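Inactive glucansucrase (Lactobacillus reuteri, PDB 5JBD) is an inactive member of glycoside hydrolase family 70, a large multidomain protein built around a TIM-type barrel and carrying a bound calcium ion. Local coordinates at residues S214-M219 and N246-V251; R221-Q226 and G322-A327; D233-L238 and A285-A290. All coordinates share one frame; numbering follows the deposited sequence.

Interaction 1. Residues S214-M219 and N246-V251. With GOL (glycerol), chain J.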
loop_
_atom_site.group_PDB
_atom_site.type_symbol
_atom_site.label_atom_id
_atom_site.label_comp_id
_atom_site.label_asym_id
_atom_site.label_seq_id
_atom_site.Cartn_x
_atom_site.Cartn_y
_atom_site.Cartn_z
ATOM N N SER A 214 15.991 9.859 -18.614
ATOM C CA SER A 214 14.859 9.209 -19.248
ATOM C C SER A 214 14.146 10.177 -20.197
ATOM O O SER A 214 14.051 11.376 -19.931
ATOM C CB SER A 214 13.895 8.670 -18.185
ATOM O OG SER A 214 12.683 8.177 -18.751
ATOM N N ASN A 215 13.666 9.626 -21.308
ATOM C CA ASN A 215 12.781 10.332 -22.239
ATOM C C ASN A 215 11.304 10.203 -21.824
ATOM O O ASN A 215 10.453 10.728 -22.513
ATOM C CB ASN A 215 12.953 9.776 -23.653
ATOM C CG ASN A 215 14.313 10.087 -24.245
ATOM O OD1 ASN A 215 14.944 9.215 -24.831
ATOM N ND2 ASN A 215 14.786 11.323 -24.076
ATOM N N TYR A 216 11.017 9.490 -20.734
ATOM C CA TYR A 216 9.651 9.235 -20.303
ATOM C C TYR A 216 9.362 9.997 -19.012
ATOM O O TYR A 216 9.359 11.227 -19.037
ATOM C CB TYR A 216 9.399 7.723 -20.274
ATOM C CG TYR A 216 9.467 7.206 -21.692
ATOM C CD1 TYR A 216 8.380 7.351 -22.546
ATOM C CD2 TYR A 216 10.645 6.664 -22.212
ATOM C CE1 TYR A 216 8.443 6.944 -23.869
ATOM C CE2 TYR A 216 10.716 6.236 -23.542
ATOM C CZ TYR A 216 9.614 6.387 -24.366
ATOM O OH TYR A 216 9.653 5.973 -25.685
ATOM N N ARG A 217 9.166 9.313 -17.892
ATOM C CA ARG A 217 8.743 9.967 -16.661
ATOM C C ARG A 217 7.516 10.878 -16.882
ATOM O O ARG A 217 7.473 12.009 -16.385
ATOM C CB ARG A 217 9.913 10.739 -15.996
ATOM C CG ARG A 217 11.068 9.848 -15.513
ATOM C CD ARG A 217 12.025 10.564 -14.551
ATOM N NE ARG A 217 13.077 9.667 -14.051
ATOM C CZ ARG A 217 14.395 9.724 -14.341
ATOM N NH1 ARG A 217 14.918 10.677 -15.117
ATOM N NH2 ARG A 217 15.212 8.813 -13.820
ATOM N N LEU A 218 6.537 10.393 -17.642
ATOM C CA LEU A 218 5.279 11.133 -17.814
ATOM C C LEU A 218 4.538 10.954 -16.505
ATOM O O LEU A 218 4.103 9.852 -16.189
ATOM C CB LEU A 218 4.459 10.599 -18.984
ATOM C CG LEU A 218 5.139 10.628 -20.357
ATOM C CD1 LEU A 218 4.168 10.216 -21.454
ATOM C CD2 LEU A 218 5.761 11.983 -20.685
ATOM N N MET A 219 4.482 12.008 -15.698
ATOM C CA MET A 219 3.887 11.913 -14.360
ATOM C C MET A 219 2.433 12.395 -14.374
ATOM O O MET A 219 2.062 13.231 -15.171
ATOM C CB MET A 219 4.690 12.722 -13.349
ATOM C CG MET A 219 6.094 12.167 -13.151
ATOM S SD MET A 219 6.970 13.009 -11.844
ATOM C CE MET A 219 6.161 12.446 -10.376
ATOM N N ASN A 246 5.813 4.013 -14.680
ATOM C CA ASN A 246 4.890 3.202 -15.485
ATOM C C ASN A 246 4.513 3.822 -16.850
ATOM O O ASN A 246 3.702 3.246 -17.576
ATOM C CB ASN A 246 3.651 2.826 -14.648
ATOM C CG ASN A 246 3.950 1.724 -13.621
ATOM O OD1 ASN A 246 4.183 0.566 -13.994
ATOM N ND2 ASN A 246 3.937 2.063 -12.343
ATOM N N SER A 247 5.102 4.966 -17.208
ATOM C CA SER A 247 5.048 5.491 -18.592
ATOM C C SER A 247 6.192 4.949 -19.475
ATOM O O SER A 247 6.152 5.112 -20.693
ATOM C CB SER A 247 5.110 7.010 -18.595
ATOM O OG SER A 247 6.421 7.480 -18.306
ATOM N N ASN A 248 7.215 4.336 -18.876
ATOM C CA ASN A 248 8.356 3.825 -19.659
ATOM C C ASN A 248 7.933 2.548 -20.398
ATOM O O ASN A 248 7.526 1.588 -19.746
ATOM C CB ASN A 248 9.556 3.563 -18.739
ATOM C CG ASN A 248 10.800 3.124 -19.501
ATOM O OD1 ASN A 248 10.750 2.166 -20.276
ATOM N ND2 ASN A 248 11.916 3.826 -19.295
ATOM N N PRO A 249 8.037 2.518 -21.748
ATOM C CA PRO A 249 7.615 1.314 -22.493
ATOM C C PRO A 249 8.276 -0.001 -22.077
ATOM O O PRO A 249 7.635 -1.054 -22.158
ATOM C CB PRO A 249 7.959 1.648 -23.954
ATOM C CG PRO A 249 7.967 3.127 -24.005
ATOM C CD PRO A 249 8.481 3.579 -22.661
ATOM N N VAL A 250 9.527 0.054 -21.618
ATOM C CA VAL A 250 10.223 -1.142 -21.095
ATOM C C VAL A 250 9.591 -1.611 -19.779
ATOM O O VAL A 250 9.398 -2.816 -19.567
ATOM C CB VAL A 250 11.760 -0.926 -20.956
ATOM C CG1 VAL A 250 12.431 -2.158 -20.356
ATOM C CG2 VAL A 250 12.394 -0.602 -22.314
ATOM N N VAL A 251 9.255 -0.667 -18.906
ATOM C CA VAL A 251 8.551 -0.986 -17.668
ATOM C C VAL A 251 7.165 -1.573 -17.985
ATOM O O VAL A 251 6.718 -2.531 -17.329
ATOM C CB VAL A 251 8.446 0.242 -16.737
ATOM C CG1 VAL A 251 7.604 -0.073 -15.496
ATOM C CG2 VAL A 251 9.839 0.681 -16.305
HETATM C C1 GOL J . 14.238 5.865 -21.186
HETATM O O1 GOL J . 14.606 7.026 -21.930
HETATM C C2 GOL J . 15.453 5.257 -20.481
HETATM O O2 GOL J . 15.212 5.220 -19.065
HETATM C C3 GOL J . 15.704 3.841 -20.988
HETATM O O3 GOL J . 14.614 2.988 -20.600
HETATM O O HOH W 1 11.879 5.959 -17.501
#
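Tyr216 lays one face of its ring over CD of Pro249, which stands 3.4 Å from the ring centroid and only 9° off the ring normal. This is a CH-pi contact, and the two side chains reach toward each other tip to tip. Pro249 CG lies farther out, 3.7 Å from Tyr216 OH. With CG anti to the carbonyl carbon (chi1 -66°), the tyrosine ring is sent out toward Pro249. At the ring's edge sits C1 of a glycerol, probably taken up from the crystallisation liquor. Proline suits its place twice: it opens helix 249-263 without needing a backbone donor, and it offers a polarised CD methylene to an aromatic face.

Deeper in, Ser247 OG accepts from Leu218 N at 3.0 Å, while its CB packs against Leu218 CB. The hydroxyl also bonds to Asp245 OD1, and OD2 of the same carboxylate takes Arg217 N, which ties the backbone at Arg217 and Leu218 to two neighbouring side chains.

Asn248 is the N-cap residue. Its CG is anti to the backbone N, and OD1 accepts from Val250 N at 2.8 Å, in the carbonyl plane, with a weak second bond from Val251 N. The other end of the amide faces the opposing loop: ND2 donates to water 1, which also bonds Ser214 OG, and to glycerol O3 at 3.1 Å. Ser214 OG in turn accepts from Tyr216 N (2.9 Å), an ST turn, and glycerol O1 receives Asn215 N.

Segment 214-219 belongs to the long loop between strands 193-197 and 242-244. Arg217, its NE hydrogen-bonded to Gln841 O, and Met219 rest on strands 193-197 and 841-845, so the contact joins inner strands of the antiparallel sheet to the start of helix 249-263.

Interaction 2. Residues R221-Q226 and G322-A327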
loop_
_atom_site.group_PDB
_atom_site.type_symbol
_atom_site.label_atom_id
_atom_site.label_comp_id
_atom_site.label_asym_id
_atom_site.label_seq_id
_atom_site.Cartn_x
_atom_site.Cartn_y
_atom_site.Cartn_z
ATOM N N ARG A 221 -0.290 10.886 -15.260
ATOM C CA ARG A 221 -1.138 10.407 -16.352
ATOM C C ARG A 221 -2.106 9.383 -15.781
ATOM O O ARG A 221 -2.211 8.245 -16.263
ATOM C CB ARG A 221 -0.309 9.835 -17.503
ATOM C CG ARG A 221 0.649 10.829 -18.156
ATOM C CD ARG A 221 -0.064 12.072 -18.676
ATOM N NE ARG A 221 0.791 12.812 -19.600
ATOM C CZ ARG A 221 0.846 12.648 -20.929
ATOM N NH1 ARG A 221 0.069 11.774 -21.584
ATOM N NH2 ARG A 221 1.700 13.388 -21.628
ATOM N N THR A 222 -2.847 9.853 -14.782
ATOM C CA THR A 222 -3.618 9.047 -13.854
ATOM C C THR A 222 -5.096 9.243 -14.134
ATOM O O THR A 222 -5.528 10.362 -14.419
ATOM C CB THR A 222 -3.339 9.496 -12.421
ATOM O OG1 THR A 222 -3.402 10.936 -12.334
ATOM C CG2 THR A 222 -1.925 9.024 -11.996
ATOM N N ILE A 223 -5.849 8.146 -14.072
ATOM C CA ILE A 223 -7.319 8.153 -14.268
ATOM C C ILE A 223 -7.674 8.833 -15.604
ATOM O O ILE A 223 -7.084 8.458 -16.642
ATOM C CB ILE A 223 -8.086 8.721 -13.035
ATOM C CG1 ILE A 223 -7.422 8.325 -11.721
ATOM C CG2 ILE A 223 -9.519 8.204 -13.027
ATOM C CD1 ILE A 223 -8.179 8.780 -10.489
ATOM N N ASN A 224 -8.550 9.853 -15.605
ATOM C CA ASN A 224 -8.917 10.542 -16.848
ATOM C C ASN A 224 -7.835 11.455 -17.429
ATOM O O ASN A 224 -8.003 11.949 -18.540
ATOM C CB ASN A 224 -10.238 11.300 -16.692
ATOM C CG ASN A 224 -11.393 10.369 -16.332
ATOM O OD1 ASN A 224 -11.824 9.568 -17.164
ATOM N ND2 ASN A 224 -11.845 10.424 -15.084
ATOM N N ASN A 225 -6.710 11.650 -16.733
ATOM C CA ASN A 225 -5.583 12.413 -17.307
ATOM C C ASN A 225 -4.547 11.546 -18.046
ATOM O O ASN A 225 -3.440 12.006 -18.324
ATOM C CB ASN A 225 -4.896 13.267 -16.241
ATOM C CG ASN A 225 -4.130 14.440 -16.838
ATOM O OD1 ASN A 225 -4.584 15.079 -17.786
ATOM N ND2 ASN A 225 -2.941 14.693 -16.317
ATOM N N GLN A 226 -4.922 10.321 -18.407
ATOM C CA GLN A 226 -4.031 9.404 -19.140
ATOM C C GLN A 226 -3.406 10.070 -20.371
ATOM O O GLN A 226 -2.205 9.906 -20.618
ATOM C CB GLN A 226 -4.802 8.141 -19.543
ATOM C CG GLN A 226 -3.974 7.025 -20.176
ATOM C CD GLN A 226 -4.810 5.791 -20.472
ATOM O OE1 GLN A 226 -6.022 5.796 -20.274
ATOM N NE2 GLN A 226 -4.171 4.736 -20.960
ATOM N N GLY A 322 -9.094 2.280 -5.488
ATOM C CA GLY A 322 -9.006 3.732 -5.612
ATOM C C GLY A 322 -10.111 4.476 -4.894
ATOM O O GLY A 322 -11.182 3.932 -4.678
ATOM N N TYR A 323 -9.820 5.725 -4.534
ATOM C CA TYR A 323 -10.699 6.594 -3.759
ATOM C C TYR A 323 -11.158 7.826 -4.585
ATOM O O TYR A 323 -11.745 8.762 -4.034
ATOM C CB TYR A 323 -9.990 7.011 -2.454
ATOM C CG TYR A 323 -9.795 5.845 -1.488
ATOM C CD1 TYR A 323 -8.667 5.031 -1.560
ATOM C CD2 TYR A 323 -10.748 5.544 -0.512
ATOM C CE1 TYR A 323 -8.490 3.957 -0.680
ATOM C CE2 TYR A 323 -10.579 4.474 0.369
ATOM C CZ TYR A 323 -9.452 3.676 0.271
ATOM O OH TYR A 323 -9.285 2.603 1.134
ATOM N N HIS A 324 -10.923 7.796 -5.902
ATOM C CA HIS A 324 -11.357 8.849 -6.829
ATOM C C HIS A 324 -12.524 8.368 -7.691
ATOM O O HIS A 324 -12.361 7.466 -8.519
ATOM C CB HIS A 324 -10.216 9.247 -7.751
ATOM C CG HIS A 324 -9.109 9.971 -7.058
ATOM N ND1 HIS A 324 -8.115 9.314 -6.366
ATOM C CD2 HIS A 324 -8.842 11.295 -6.944
ATOM C CE1 HIS A 324 -7.286 10.203 -5.852
ATOM N NE2 HIS A 324 -7.700 11.409 -6.191
ATOM N N SER A 325 -13.685 8.984 -7.497
ATOM C CA SER A 325 -14.893 8.626 -8.221
ATOM C C SER A 325 -14.806 8.794 -9.730
ATOM O O SER A 325 -15.556 8.127 -10.456
ATOM C CB SER A 325 -16.116 9.378 -7.670
ATOM O OG SER A 325 -15.995 10.779 -7.823
ATOM N N GLY A 326 -13.906 9.654 -10.209
ATOM C CA GLY A 326 -13.636 9.767 -11.652
ATOM C C GLY A 326 -13.195 8.495 -12.368
ATOM O O GLY A 326 -13.351 8.384 -13.590
ATOM N N ALA A 327 -12.673 7.524 -11.619
ATOM C CA ALA A 327 -12.333 6.226 -12.170
ATOM C C ALA A 327 -13.526 5.467 -12.737
ATOM O O ALA A 327 -13.342 4.639 -13.625
ATOM C CB ALA A 327 -11.619 5.369 -11.125
#
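Ile223 enters the contact with CB directed at segment 322-327, and its two branches divide the work. CG2, anti to the backbone N, lies against the backbone of Gly326 and Ala327: it is 3.5 Å from Ala327 N and 4.0 Å from Ala327 CB. The longer branch runs through CG1 to CD1, which meets His324 CB at 3.4 Å and also lies near His324 CG, the two side chains crossing at about a right angle. A branched aliphatic residue can thus touch the backbone with one branch and the His324 side chain with the other. The imidazole keeps its polar role apart from this contact, with ND1 bonded to Asp286 OD2.

Beside it, Asn224 ND2 donates to Gly326 O at 2.9 Å. The N-H...O angle is 154°, and the donor stands above the carbonyl plane, 55° out of it. Gly326, having no side chain, lets the amide come this close. ND2 is also bonded to Asp233 OD2, so both partners help fix its orientation.

Ala327 N bonds back to His324 O, forming the tight turn that leads into the helix. The arrangement is that of a beta-alpha loop in a TIM-type barrel, between strand 319-320 and helix 326-333, met here by the long loop between strands 193-197 and 242-244.

Interaction 3. Residues D233-L238 and A285-A290. With CA (calcium ion), chain C.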
loop_
_atom_site.group_PDB
_atom_site.type_symbol
_atom_site.label_atom_id
_atom_site.label_comp_id
_atom_site.label_asym_id
_atom_site.label_seq_id
_atom_site.Cartn_x
_atom_site.Cartn_y
_atom_site.Cartn_z
ATOM N N ASP A 233 -9.589 14.920 -12.224
ATOM C CA ASP A 233 -9.408 14.099 -11.019
ATOM C C ASP A 233 -8.294 14.596 -10.098
ATOM O O ASP A 233 -8.370 14.441 -8.875
ATOM C CB ASP A 233 -9.103 12.649 -11.386
ATOM C CG ASP A 233 -10.101 12.078 -12.337
ATOM O OD1 ASP A 233 -11.276 11.952 -11.944
ATOM O OD2 ASP A 233 -9.725 11.792 -13.493
ATOM N N ASN A 234 -7.248 15.157 -10.695
ATOM C CA ASN A 234 -6.057 15.591 -9.976
ATOM C C ASN A 234 -5.520 14.509 -9.055
ATOM O O ASN A 234 -5.203 14.791 -7.898
ATOM C CB ASN A 234 -6.338 16.899 -9.220
ATOM C CG ASN A 234 -5.072 17.597 -8.766
ATOM O OD1 ASN A 234 -4.104 17.734 -9.534
ATOM N ND2 ASN A 234 -5.065 18.048 -7.516
ATOM N N SER A 235 -5.395 13.283 -9.573
ATOM C CA SER A 235 -4.883 12.157 -8.780
ATOM C C SER A 235 -3.347 12.102 -8.871
ATOM O O SER A 235 -2.805 12.109 -9.975
ATOM C CB SER A 235 -5.489 10.834 -9.248
ATOM O OG SER A 235 -5.293 9.840 -8.264
ATOM N N PRO A 236 -2.646 12.052 -7.720
ATOM C CA PRO A 236 -1.180 12.238 -7.731
ATOM C C PRO A 236 -0.370 11.029 -8.183
ATOM O O PRO A 236 -0.769 9.874 -7.965
ATOM C CB PRO A 236 -0.861 12.559 -6.262
ATOM C CG PRO A 236 -1.914 11.831 -5.492
ATOM C CD PRO A 236 -3.159 11.926 -6.335
ATOM N N GLU A 237 0.778 11.306 -8.792
ATOM C CA GLU A 237 1.713 10.257 -9.196
ATOM C C GLU A 237 2.372 9.589 -7.987
ATOM O O GLU A 237 2.605 8.368 -8.002
ATOM C CB GLU A 237 2.808 10.832 -10.100
ATOM C CG GLU A 237 3.790 9.787 -10.667
ATOM C CD GLU A 237 3.092 8.754 -11.516
ATOM O OE1 GLU A 237 2.459 9.179 -12.508
ATOM O OE2 GLU A 237 3.122 7.544 -11.173
ATOM N N LEU A 238 2.679 10.381 -6.959
ATOM C CA LEU A 238 3.541 9.924 -5.851
ATOM C C LEU A 238 2.776 9.640 -4.559
ATOM O O LEU A 238 1.921 10.439 -4.141
ATOM C CB LEU A 238 4.628 10.968 -5.587
ATOM C CG LEU A 238 5.471 11.382 -6.801
ATOM C CD1 LEU A 238 6.472 12.470 -6.437
ATOM C CD2 LEU A 238 6.197 10.196 -7.419
ATOM N N ALA A 285 -4.310 2.015 -8.130
ATOM C CA ALA A 285 -4.711 2.181 -9.540
ATOM C C ALA A 285 -4.929 3.636 -9.942
ATOM O O ALA A 285 -4.885 3.925 -11.137
ATOM C CB ALA A 285 -5.950 1.371 -9.849
ATOM N N ASP A 286 -5.107 4.540 -8.970
ATOM C CA ASP A 286 -5.199 5.973 -9.251
ATOM C C ASP A 286 -3.851 6.696 -9.297
ATOM O O ASP A 286 -3.819 7.897 -9.554
ATOM C CB ASP A 286 -6.088 6.727 -8.223
ATOM C CG ASP A 286 -7.512 6.132 -8.065
ATOM O OD1 ASP A 286 -7.962 5.368 -8.939
ATOM O OD2 ASP A 286 -8.170 6.474 -7.047
ATOM N N ASN A 287 -2.748 5.997 -9.019
ATOM C CA ASN A 287 -1.453 6.655 -8.835
ATOM C C ASN A 287 -0.370 6.135 -9.789
ATOM O O ASN A 287 0.808 6.366 -9.564
ATOM C CB ASN A 287 -1.013 6.475 -7.386
ATOM C CG ASN A 287 -2.123 6.792 -6.401
ATOM O OD1 ASN A 287 -2.654 5.885 -5.781
ATOM N ND2 ASN A 287 -2.497 8.070 -6.276
ATOM N N ILE A 288 -0.803 5.455 -10.848
ATOM C CA ILE A 288 0.069 4.867 -11.851
ATOM C C ILE A 288 -0.458 5.279 -13.230
ATOM O O ILE A 288 -1.658 5.446 -13.398
ATOM C CB ILE A 288 0.137 3.328 -11.716
ATOM C CG1 ILE A 288 -1.250 2.675 -11.891
ATOM C CG2 ILE A 288 0.732 2.941 -10.367
ATOM C CD1 ILE A 288 -1.311 1.197 -11.531
ATOM N N ASP A 289 0.436 5.444 -14.192
ATOM C CA ASP A 289 0.064 5.693 -15.587
ATOM C C ASP A 289 -1.039 4.705 -15.986
ATOM O O ASP A 289 -0.861 3.487 -15.893
ATOM C CB ASP A 289 1.289 5.574 -16.503
ATOM C CG ASP A 289 1.034 6.086 -17.920
ATOM O OD1 ASP A 289 -0.034 5.798 -18.492
ATOM O OD2 ASP A 289 1.921 6.758 -18.485
ATOM N N ALA A 290 -2.205 5.238 -16.373
ATOM C CA ALA A 290 -3.373 4.394 -16.670
ATOM C C ALA A 290 -3.197 3.452 -17.855
ATOM O O ALA A 290 -3.989 2.516 -18.000
ATOM C CB ALA A 290 -4.636 5.244 -16.850
HETATM CA CA CA C . 3.172 6.434 -9.149
HETATM O O HOH W 2 3.194 5.875 -13.451
HETATM O O HOH W 3 4.160 4.485 -10.165
#
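A calcium site clamps the two segments together, with Glu237 and Asn287 both binding the ion where a beta-alpha loop of the TIM-type barrel, between strand 279-282 and helix 291-304, meets segment 233-238 of the long loop between strands 193-197 and 242-244. Glu237 grips the metal twice, through its backbone O and through OE2, each at 2.3 Å. The bend at chi2 (61°) carries CD back toward the ion, although CB points away from the other segment. From the opposing loop comes Asn287 O at 2.4 Å. Water 3, Asp243 and Asn751 complete the shell. Glu237 O and OE2 each lie 3.1 Å from Asn287 O, a closeness between oxygens that the shared cation probably pays for. The second carboxylate oxygen, OE1, takes Asn220 N, which helps hold the group in position.

Hydrogen bonds flank the metal. Asn287 ND2 donates to Pro236 O at 3.0 Å, almost straight (166°), lying in the carbonyl plane while the acceptor lies in the amide plane of Asn287. Asparagine suits this place because its backbone can serve the ion while its short amide reaches the neighbouring chain. Proline lacks an N-H, so its backbone can take part only as an acceptor, and its ring runs side by side with the Asn287 side chain.

Ser235, with OG anti to the backbone N, donates to Asp286 O at 2.8 Å from above the carbonyl plane. On the metal side, water 2 bridges the loops, donating to Glu237 OE2 at 2.8 Å and accepting from Asp289 N at 2.9 Å.

In the fold
All three contacts involve one long loop, between strands 193-197 and 242-244; interactions 2 and 3 set it against barrel loops, interaction 1 against the start of helix 249-263. Interaction 3 is buried and relies on metal coordination and polar backbone groups; interactions 1 and 2 are partly buried, the former using CH-pi, helix-cap and water-mediated contacts, the latter mostly aliphatic packing with one hydrogen bond from a side-chain amide. Interactions 2 and 3 lie side by side, their centres about 6 Å apart, and engage successive beta-alpha loops. Thr222 OG1 bonds to Ser235 O between them. The centres of interactions 1 and 3 are about 14 Å apart, yet Met219 CE packs on Glu237 CG and Ser247 CB on Asp289 OD2.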